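Local coordinates for protein caspase Nc subunit 1 (Drosophila melanogaster, PDB 2FP3) that acts as an initiator caspase, a cysteine endopeptidase that feeds the cascade of caspases executing apoptosis and steroid-mediated cell death during metamorphosis, at residues D232-Y237 with G296-L301; F130-M135 with L179-A184. The protein carries 2 engineered substitutions. All coordinates share one frame; numbering follows the deposited sequence.

Interaction 1 (D232-Y237 with G296-L301); sequences DTLVCY and GAYDNL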
ATOM      1  N   ASP A 232     -11.456   1.317  -9.615  1.00 34.69           N
ATOM      2  CA  ASP A 232     -11.024   0.202  -8.788  1.00 36.92           C
ATOM      3  C   ASP A 232      -9.741   0.536  -8.018  1.00 35.18           C
ATOM      4  O   ASP A 232      -8.824  -0.287  -7.914  1.00 34.53           O
ATOM      5  CB  ASP A 232     -10.799  -1.000  -9.692  1.00 38.50           C
ATOM      6  CG  ASP A 232     -12.017  -1.313 -10.534  1.00 40.74           C
ATOM      7  OD1 ASP A 232     -12.987  -1.881  -9.995  1.00 39.91           O
ATOM      8  OD2 ASP A 232     -12.013  -0.977 -11.732  1.00 43.70           O
ATOM      9  N   THR A 233      -9.681   1.737  -7.461  1.00 33.49           N
ATOM     10  CA  THR A 233      -8.484   2.127  -6.751  1.00 35.90           C
ATOM     11  C   THR A 233      -8.718   2.720  -5.369  1.00 36.92           C
ATOM     12  O   THR A 233      -9.672   3.455  -5.143  1.00 36.94           O
ATOM     13  CB  THR A 233      -7.678   3.148  -7.585  1.00 34.39           C
ATOM     14  OG1 THR A 233      -7.436   2.616  -8.893  1.00 33.89           O
ATOM     15  CG2 THR A 233      -6.353   3.464  -6.913  1.00 33.32           C
ATOM     16  N   LEU A 234      -7.834   2.375  -4.443  1.00 37.32           N
ATOM     17  CA  LEU A 234      -7.877   2.920  -3.098  1.00 38.65           C
ATOM     18  C   LEU A 234      -6.544   3.630  -2.873  1.00 39.49           C
ATOM     19  O   LEU A 234      -5.480   3.093  -3.223  1.00 41.27           O
ATOM     20  CB  LEU A 234      -8.031   1.818  -2.047  1.00 38.23           C
ATOM     21  CG  LEU A 234      -9.347   1.036  -1.930  1.00 37.33           C
ATOM     22  CD1 LEU A 234      -9.204   0.027  -0.793  1.00 35.82           C
ATOM     23  CD2 LEU A 234     -10.521   1.981  -1.660  1.00 31.37           C
ATOM     24  N   VAL A 235      -6.603   4.844  -2.330  1.00 39.70           N
ATOM     25  CA  VAL A 235      -5.395   5.595  -2.020  1.00 36.94           C
ATOM     26  C   VAL A 235      -5.430   5.779  -0.516  1.00 39.39           C
ATOM     27  O   VAL A 235      -6.308   6.453   0.022  1.00 39.37           O
ATOM     28  CB  VAL A 235      -5.361   6.964  -2.720  1.00 36.77           C
ATOM     29  CG1 VAL A 235      -4.092   7.719  -2.319  1.00 31.23           C
ATOM     30  CG2 VAL A 235      -5.386   6.769  -4.231  1.00 31.56           C
ATOM     31  N   CYS A 236      -4.474   5.156   0.163  1.00 42.01           N
ATOM     32  CA  CYS A 236      -4.411   5.196   1.617  1.00 42.13           C
ATOM     33  C   CYS A 236      -3.323   6.120   2.136  1.00 42.62           C
ATOM     34  O   CYS A 236      -2.217   6.163   1.594  1.00 46.47           O
ATOM     35  CB  CYS A 236      -4.202   3.776   2.137  1.00 41.26           C
ATOM     36  SG  CYS A 236      -5.308   2.598   1.321  1.00 41.78           S
ATOM     37  N   TYR A 237      -3.653   6.856   3.190  1.00 50.44           N
ATOM     38  CA  TYR A 237      -2.733   7.805   3.800  1.00 58.06           C
ATOM     39  C   TYR A 237      -2.705   7.599   5.308  1.00 66.81           C
ATOM     40  O   TYR A 237      -3.588   6.960   5.870  1.00 57.03           O
ATOM     41  CB  TYR A 237      -3.205   9.239   3.567  1.00 55.44           C
ATOM     42  CG  TYR A 237      -3.711   9.565   2.185  1.00 60.72           C
ATOM     43  CD1 TYR A 237      -2.825   9.821   1.146  1.00 64.65           C
ATOM     44  CD2 TYR A 237      -5.081   9.668   1.932  1.00 62.98           C
ATOM     45  CE1 TYR A 237      -3.282  10.181  -0.118  1.00 67.22           C
ATOM     46  CE2 TYR A 237      -5.553  10.023   0.672  1.00 66.92           C
ATOM     47  CZ  TYR A 237      -4.643  10.281  -0.354  1.00 68.15           C
ATOM     48  OH  TYR A 237      -5.078  10.646  -1.612  1.00 69.44           O
ATOM     49  N   GLY A 296      -5.852   7.850  10.331  1.00 91.96           N
ATOM     50  CA  GLY A 296      -5.884   7.173   9.041  1.00 66.59           C
ATOM     51  C   GLY A 296      -6.987   7.626   8.101  1.00 55.10           C
ATOM     52  O   GLY A 296      -8.066   8.015   8.546  1.00 46.12           O
ATOM     53  N   ALA A 297      -6.720   7.566   6.797  1.00 43.98           N
ATOM     54  CA  ALA A 297      -7.695   7.983   5.790  1.00 39.73           C
ATOM     55  C   ALA A 297      -7.409   7.358   4.421  1.00 39.49           C
ATOM     56  O   ALA A 297      -6.298   6.918   4.156  1.00 43.73           O
ATOM     57  CB  ALA A 297      -7.689   9.510   5.669  1.00 33.53           C
ATOM     58  N   TYR A 298      -8.415   7.306   3.552  1.00 39.22           N
ATOM     59  CA  TYR A 298      -8.222   6.769   2.207  1.00 36.06           C
ATOM     60  C   TYR A 298      -9.295   7.273   1.258  1.00 35.95           C
ATOM     61  O   TYR A 298     -10.389   7.630   1.692  1.00 35.89           O
ATOM     62  CB  TYR A 298      -8.243   5.233   2.214  1.00 36.18           C
ATOM     63  CG  TYR A 298      -9.584   4.619   2.589  1.00 34.37           C
ATOM     64  CD1 TYR A 298      -9.912   4.354   3.924  1.00 30.59           C
ATOM     65  CD2 TYR A 298     -10.508   4.263   1.603  1.00 31.92           C
ATOM     66  CE1 TYR A 298     -11.117   3.735   4.263  1.00 29.03           C
ATOM     67  CE2 TYR A 298     -11.715   3.655   1.934  1.00 32.27           C
ATOM     68  CZ  TYR A 298     -12.014   3.388   3.260  1.00 30.70           C
ATOM     69  OH  TYR A 298     -13.198   2.754   3.571  1.00 31.27           O
ATOM     70  N   ASP A 299      -8.978   7.302  -0.036  1.00 36.23           N
ATOM     71  CA  ASP A 299      -9.943   7.735  -1.041  1.00 35.48           C
ATOM     72  C   ASP A 299     -10.416   6.545  -1.856  1.00 36.14           C
ATOM     73  O   ASP A 299      -9.606   5.743  -2.341  1.00 34.86           O
ATOM     74  CB  ASP A 299      -9.346   8.747  -2.018  1.00 36.90           C
ATOM     75  CG  ASP A 299      -8.632   9.877  -1.335  1.00 38.36           C
ATOM     76  OD1 ASP A 299      -9.092  10.332  -0.265  1.00 41.27           O
ATOM     77  OD2 ASP A 299      -7.610  10.316  -1.889  1.00 41.07           O
ATOM     78  N   ASN A 300     -11.731   6.439  -2.012  1.00 34.45           N
ATOM     79  CA  ASN A 300     -12.320   5.363  -2.788  1.00 34.58           C
ATOM     80  C   ASN A 300     -12.589   5.925  -4.184  1.00 36.29           C
ATOM     81  O   ASN A 300     -13.502   6.735  -4.365  1.00 36.70           O
ATOM     82  CB  ASN A 300     -13.630   4.904  -2.145  1.00 33.36           C
ATOM     83  CG  ASN A 300     -14.156   3.634  -2.762  1.00 31.09           C
ATOM     84  OD1 ASN A 300     -14.153   3.491  -3.980  1.00 34.93           O
ATOM     85  ND2 ASN A 300     -14.617   2.701  -1.928  1.00 31.46           N
ATOM     86  N   LEU A 301     -11.778   5.518  -5.160  1.00 36.01           N
ATOM     87  CA  LEU A 301     -11.944   5.988  -6.531  1.00 36.45           C
ATOM     88  C   LEU A 301     -12.598   4.883  -7.346  1.00 36.63           C
ATOM     89  O   LEU A 301     -11.928   4.092  -8.013  1.00 36.84           O
ATOM     90  CB  LEU A 301     -10.590   6.350  -7.139  1.00 35.81           C
ATOM     91  CG  LEU A 301      -9.671   7.260  -6.319  1.00 37.09           C
ATOM     92  CD1 LEU A 301      -8.387   7.538  -7.102  1.00 34.59           C
ATOM     93  CD2 LEU A 301     -10.386   8.560  -6.010  1.00 36.79           C
TER
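Thr233-Tyr237 and Ala297-Leu301 run antiparallel, their axes 4.5 Å apart at closest approach, as neighbouring strands of the central sheet of the caspase fold. Thr233 faces Leu301, Val235 faces Asp299 and Tyr237 faces Ala297 as hydrogen-bonded pairs. The inner bonds are firm, with Asp299 N 2.8 Å from Val235 O, whereas those from Thr233 N to Leu301 O and from Ala297 N to Tyr237 O are weak. Asp232 and Thr233 both lie opposite Leu301, an arrangement that fits a G1 beta bulge. Cys236 and Tyr298 form a close non-hydrogen-bonded pair, CA to CA 4.2 Å, and Tyr298 CA makes a CA-H...O contact with Val235 O. Tyr298 CG sits between the backbone N and the carbonyl carbon (chi1 66°), and its ring lies alongside Leu234, CD2 to CD2 4.0 Å. Cys236 SG touches Tyr298 CB on this same face, which packs on helix 272-284, where Glu273 and Lys277 bind Tyr298 OH. The opposite face carries Val235, whose CG2 meets Leu301 CD1 at 4.2 Å. Here too Tyr237 crosses Asp299 at about a right angle, ring and carboxylate planes 61° apart. Lys161 of helix 157-162 also binds Tyr237 OH, so this hydroxyl ties the strand pair to that helix. A nearby cation would be expected to strengthen the hydroxyl as a donor to the carboxylate. Tyr237 OH donates to Asp299 OD2 over 2.6 Å, arriving on the syn side, 32° out of the carboxylate plane.

Interaction 2 (F130-M135 with L179-A184); sequences FVMVLM and LMFPFA. Engineered in segment 179-184: Ala184 (natural residue Cys).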
ATOM      1  N   PHE A 130      -3.230  -5.572  -7.171  1.00 33.60           N
ATOM      2  CA  PHE A 130      -2.001  -4.791  -7.110  1.00 32.67           C
ATOM      3  C   PHE A 130      -1.957  -3.851  -5.909  1.00 31.91           C
ATOM      4  O   PHE A 130      -2.868  -3.054  -5.695  1.00 34.08           O
ATOM      5  CB  PHE A 130      -1.821  -3.960  -8.377  1.00 33.08           C
ATOM      6  CG  PHE A 130      -0.565  -3.143  -8.381  1.00 33.25           C
ATOM      7  CD1 PHE A 130       0.642  -3.703  -8.794  1.00 31.93           C
ATOM      8  CD2 PHE A 130      -0.569  -1.836  -7.901  1.00 33.35           C
ATOM      9  CE1 PHE A 130       1.829  -2.975  -8.726  1.00 32.39           C
ATOM     10  CE2 PHE A 130       0.617  -1.094  -7.826  1.00 33.94           C
ATOM     11  CZ  PHE A 130       1.816  -1.665  -8.236  1.00 35.04           C
ATOM     12  N   VAL A 131      -0.889  -3.944  -5.128  1.00 33.34           N
ATOM     13  CA  VAL A 131      -0.716  -3.076  -3.971  1.00 32.45           C
ATOM     14  C   VAL A 131       0.666  -2.454  -4.021  1.00 34.59           C
ATOM     15  O   VAL A 131       1.670  -3.153  -4.163  1.00 34.04           O
ATOM     16  CB  VAL A 131      -0.839  -3.845  -2.634  1.00 32.84           C
ATOM     17  CG1 VAL A 131      -0.535  -2.910  -1.472  1.00 32.48           C
ATOM     18  CG2 VAL A 131      -2.246  -4.414  -2.480  1.00 34.51           C
ATOM     19  N   MET A 132       0.723  -1.132  -3.944  1.00 35.40           N
ATOM     20  CA  MET A 132       2.014  -0.460  -3.927  1.00 40.48           C
ATOM     21  C   MET A 132       2.105   0.281  -2.603  1.00 41.46           C
ATOM     22  O   MET A 132       1.131   0.897  -2.162  1.00 40.62           O
ATOM     23  CB  MET A 132       2.155   0.548  -5.080  1.00 42.65           C
ATOM     24  CG  MET A 132       3.459   1.377  -5.001  1.00 44.04           C
ATOM     25  SD  MET A 132       3.599   2.794  -6.153  1.00 45.43           S
ATOM     26  CE  MET A 132       2.426   3.938  -5.452  1.00 42.50           C
ATOM     27  N   VAL A 133       3.256   0.186  -1.946  1.00 41.97           N
ATOM     28  CA  VAL A 133       3.451   0.906  -0.701  1.00 42.34           C
ATOM     29  C   VAL A 133       4.721   1.722  -0.852  1.00 43.33           C
ATOM     30  O   VAL A 133       5.817   1.170  -0.963  1.00 45.27           O
ATOM     31  CB  VAL A 133       3.589  -0.026   0.520  1.00 43.07           C
ATOM     32  CG1 VAL A 133       3.745   0.810   1.778  1.00 42.96           C
ATOM     33  CG2 VAL A 133       2.359  -0.914   0.650  1.00 41.37           C
ATOM     34  N   LEU A 134       4.555   3.039  -0.892  1.00 42.53           N
ATOM     35  CA  LEU A 134       5.681   3.949  -1.025  1.00 42.91           C
ATOM     36  C   LEU A 134       5.881   4.634   0.312  1.00 43.63           C
ATOM     37  O   LEU A 134       4.993   5.330   0.804  1.00 45.46           O
ATOM     38  CB  LEU A 134       5.412   4.993  -2.111  1.00 40.22           C
ATOM     39  CG  LEU A 134       6.446   6.115  -2.266  1.00 40.59           C
ATOM     40  CD1 LEU A 134       7.810   5.522  -2.608  1.00 39.76           C
ATOM     41  CD2 LEU A 134       6.001   7.078  -3.353  1.00 39.13           C
ATOM     42  N   MET A 135       7.046   4.423   0.907  1.00 45.66           N
ATOM     43  CA  MET A 135       7.352   5.029   2.192  1.00 49.59           C
ATOM     44  C   MET A 135       8.505   6.006   2.057  1.00 51.99           C
ATOM     45  O   MET A 135       9.643   5.608   1.822  1.00 50.13           O
ATOM     46  CB  MET A 135       7.685   3.939   3.208  1.00 48.27           C
ATOM     47  CG  MET A 135       6.509   3.030   3.459  1.00 48.40           C
ATOM     48  SD  MET A 135       6.928   1.532   4.316  1.00 50.80           S
ATOM     49  CE  MET A 135       7.830   0.649   3.011  1.00 47.85           C
ATOM     50  N   LEU A 179      -3.032   1.821  -3.513  1.00 32.23           N
ATOM     51  CA  LEU A 179      -1.839   2.663  -3.494  1.00 32.88           C
ATOM     52  C   LEU A 179      -1.702   3.252  -2.093  1.00 35.68           C
ATOM     53  O   LEU A 179      -2.562   4.005  -1.648  1.00 35.33           O
ATOM     54  CB  LEU A 179      -1.977   3.772  -4.538  1.00 31.20           C
ATOM     55  CG  LEU A 179      -2.424   3.324  -5.938  1.00 33.06           C
ATOM     56  CD1 LEU A 179      -2.608   4.538  -6.841  1.00 32.12           C
ATOM     57  CD2 LEU A 179      -1.406   2.368  -6.541  1.00 27.74           C
ATOM     58  N   MET A 180      -0.621   2.906  -1.398  1.00 38.94           N
ATOM     59  CA  MET A 180      -0.414   3.368  -0.027  1.00 44.67           C
ATOM     60  C   MET A 180       0.786   4.277   0.201  1.00 43.47           C
ATOM     61  O   MET A 180       1.917   3.921  -0.125  1.00 42.68           O
ATOM     62  CB  MET A 180      -0.287   2.170   0.915  1.00 48.70           C
ATOM     63  CG  MET A 180      -1.473   1.237   0.900  1.00 57.10           C
ATOM     64  SD  MET A 180      -1.375   0.011   2.222  1.00 63.73           S
ATOM     65  CE  MET A 180      -2.066   0.947   3.602  1.00 63.96           C
ATOM     66  N   PHE A 181       0.520   5.445   0.779  1.00 43.86           N
ATOM     67  CA  PHE A 181       1.557   6.422   1.092  1.00 45.85           C
ATOM     68  C   PHE A 181       1.447   6.745   2.581  1.00 48.23           C
ATOM     69  O   PHE A 181       0.969   7.807   2.960  1.00 46.91           O
ATOM     70  CB  PHE A 181       1.345   7.693   0.283  1.00 42.41           C
ATOM     71  CG  PHE A 181       1.119   7.447  -1.170  1.00 43.65           C
ATOM     72  CD1 PHE A 181      -0.160   7.180  -1.653  1.00 43.76           C
ATOM     73  CD2 PHE A 181       2.178   7.487  -2.065  1.00 42.61           C
ATOM     74  CE1 PHE A 181      -0.383   6.959  -3.008  1.00 40.82           C
ATOM     75  CE2 PHE A 181       1.963   7.265  -3.422  1.00 43.66           C
ATOM     76  CZ  PHE A 181       0.679   7.002  -3.891  1.00 41.84           C
ATOM     77  N   PRO A 182       1.888   5.820   3.441  1.00 49.51           N
ATOM     78  CA  PRO A 182       1.830   6.001   4.895  1.00 57.13           C
ATOM     79  C   PRO A 182       2.532   7.245   5.451  1.00 67.58           C
ATOM     80  O   PRO A 182       2.385   7.578   6.626  1.00 69.96           O
ATOM     81  CB  PRO A 182       2.414   4.692   5.431  1.00 53.31           C
ATOM     82  CG  PRO A 182       3.316   4.231   4.318  1.00 49.15           C
ATOM     83  CD  PRO A 182       2.517   4.535   3.088  1.00 48.13           C
ATOM     84  N   PHE A 183       3.283   7.938   4.608  1.00 78.51           N
ATOM     85  CA  PHE A 183       3.978   9.134   5.049  1.00 89.05           C
ATOM     86  C   PHE A 183       3.644  10.286   4.115  1.00 91.31           C
ATOM     87  O   PHE A 183       4.397  10.589   3.187  1.00 88.30           O
ATOM     88  CB  PHE A 183       5.481   8.878   5.062  1.00102.89           C
ATOM     89  CG  PHE A 183       5.902   7.810   6.031  1.00120.19           C
ATOM     90  CD1 PHE A 183       6.049   8.097   7.383  1.00127.86           C
ATOM     91  CD2 PHE A 183       6.143   6.511   5.592  1.00127.56           C
ATOM     92  CE1 PHE A 183       6.430   7.107   8.287  1.00134.24           C
ATOM     93  CE2 PHE A 183       6.523   5.514   6.486  1.00133.94           C
ATOM     94  CZ  PHE A 183       6.667   5.813   7.837  1.00135.84           C
ATOM     95  N   ALA A 184       2.502  10.920   4.365  1.00 85.63           N
ATOM     96  CA  ALA A 184       2.049  12.040   3.548  1.00 88.30           C
ATOM     97  C   ALA A 184       1.958  13.329   4.363  1.00 94.72           C
ATOM     98  O   ALA A 184       2.436  13.398   5.498  1.00104.64           O
ATOM     99  CB  ALA A 184       0.693  11.712   2.923  1.00 67.92           C
TER
HETATM  100  O   HOH W   1       4.703   8.202   1.963  1.00 63.43           O
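Met135 meets Pro182 and Phe183 where two parallel strands of the caspase sheet, 130-139 and 177-181, approach the active site. Its CB lies at the edge of the Phe183 ring, 3.8 Å from CE2. CG, placed anti to the carbonyl carbon (chi1 -63°), comes within 3.5 Å of Pro182 CG and lies in the plane of the Phe183 ring at its edge. Beyond CG the chain leads away from 179-184, bending at chi3 (-71°) before CE; the side chain also packs on Asp85 and Leu89 of helix 82-95. On the same face Val133 lies alongside Met180, CG2 to CB 4.1 Å, and its CG1 touches Pro182 CD. The other face is apolar as well: Met132 CE reaches Phe181 CZ at 3.9 Å, while Leu134 CD2 approaches the edge of that ring at CE2. Two backbone bonds, Met180 N to Met132 O and Leu134 N to Met180 O, join the strands within this region. Phe183, poorly ordered, also forms a cation-pi contact with Arg79. After it comes the engineered Ala184, at the position inferred for the catalytic cysteine; the Phe183 side chain is about 6 Å from that of His137, the probable catalytic histidine. One water bridges the parting chains, donating to Leu134 O at 3.1 Å and to Phe183 O at 2.7 Å, and accepting a weak bond from Phe183 N.

In the fold
The centres of the two interactions lie 10 Å apart in one mixed sheet, where strands 130-139, 177-181, 233-237 and 297-301 are neighbours in the same order as along the chain. Along the chain both segments of interaction 2 precede those of interaction 1, with the unmodelled residues 185-223 in between. Strands 177-181 and 233-237 join the contacts: Leu234 O is 2.8 Å from Leu179 N, a probable hydrogen bond, and Val235 CG1 packs on Phe181 CE1. The sheet thus runs continuously from the buried centre towards strand 297-301. The side chains of Tyr237 and Ala184 come within about 4 Å, so interaction 1 borders the active-site loop that leaves interaction 2.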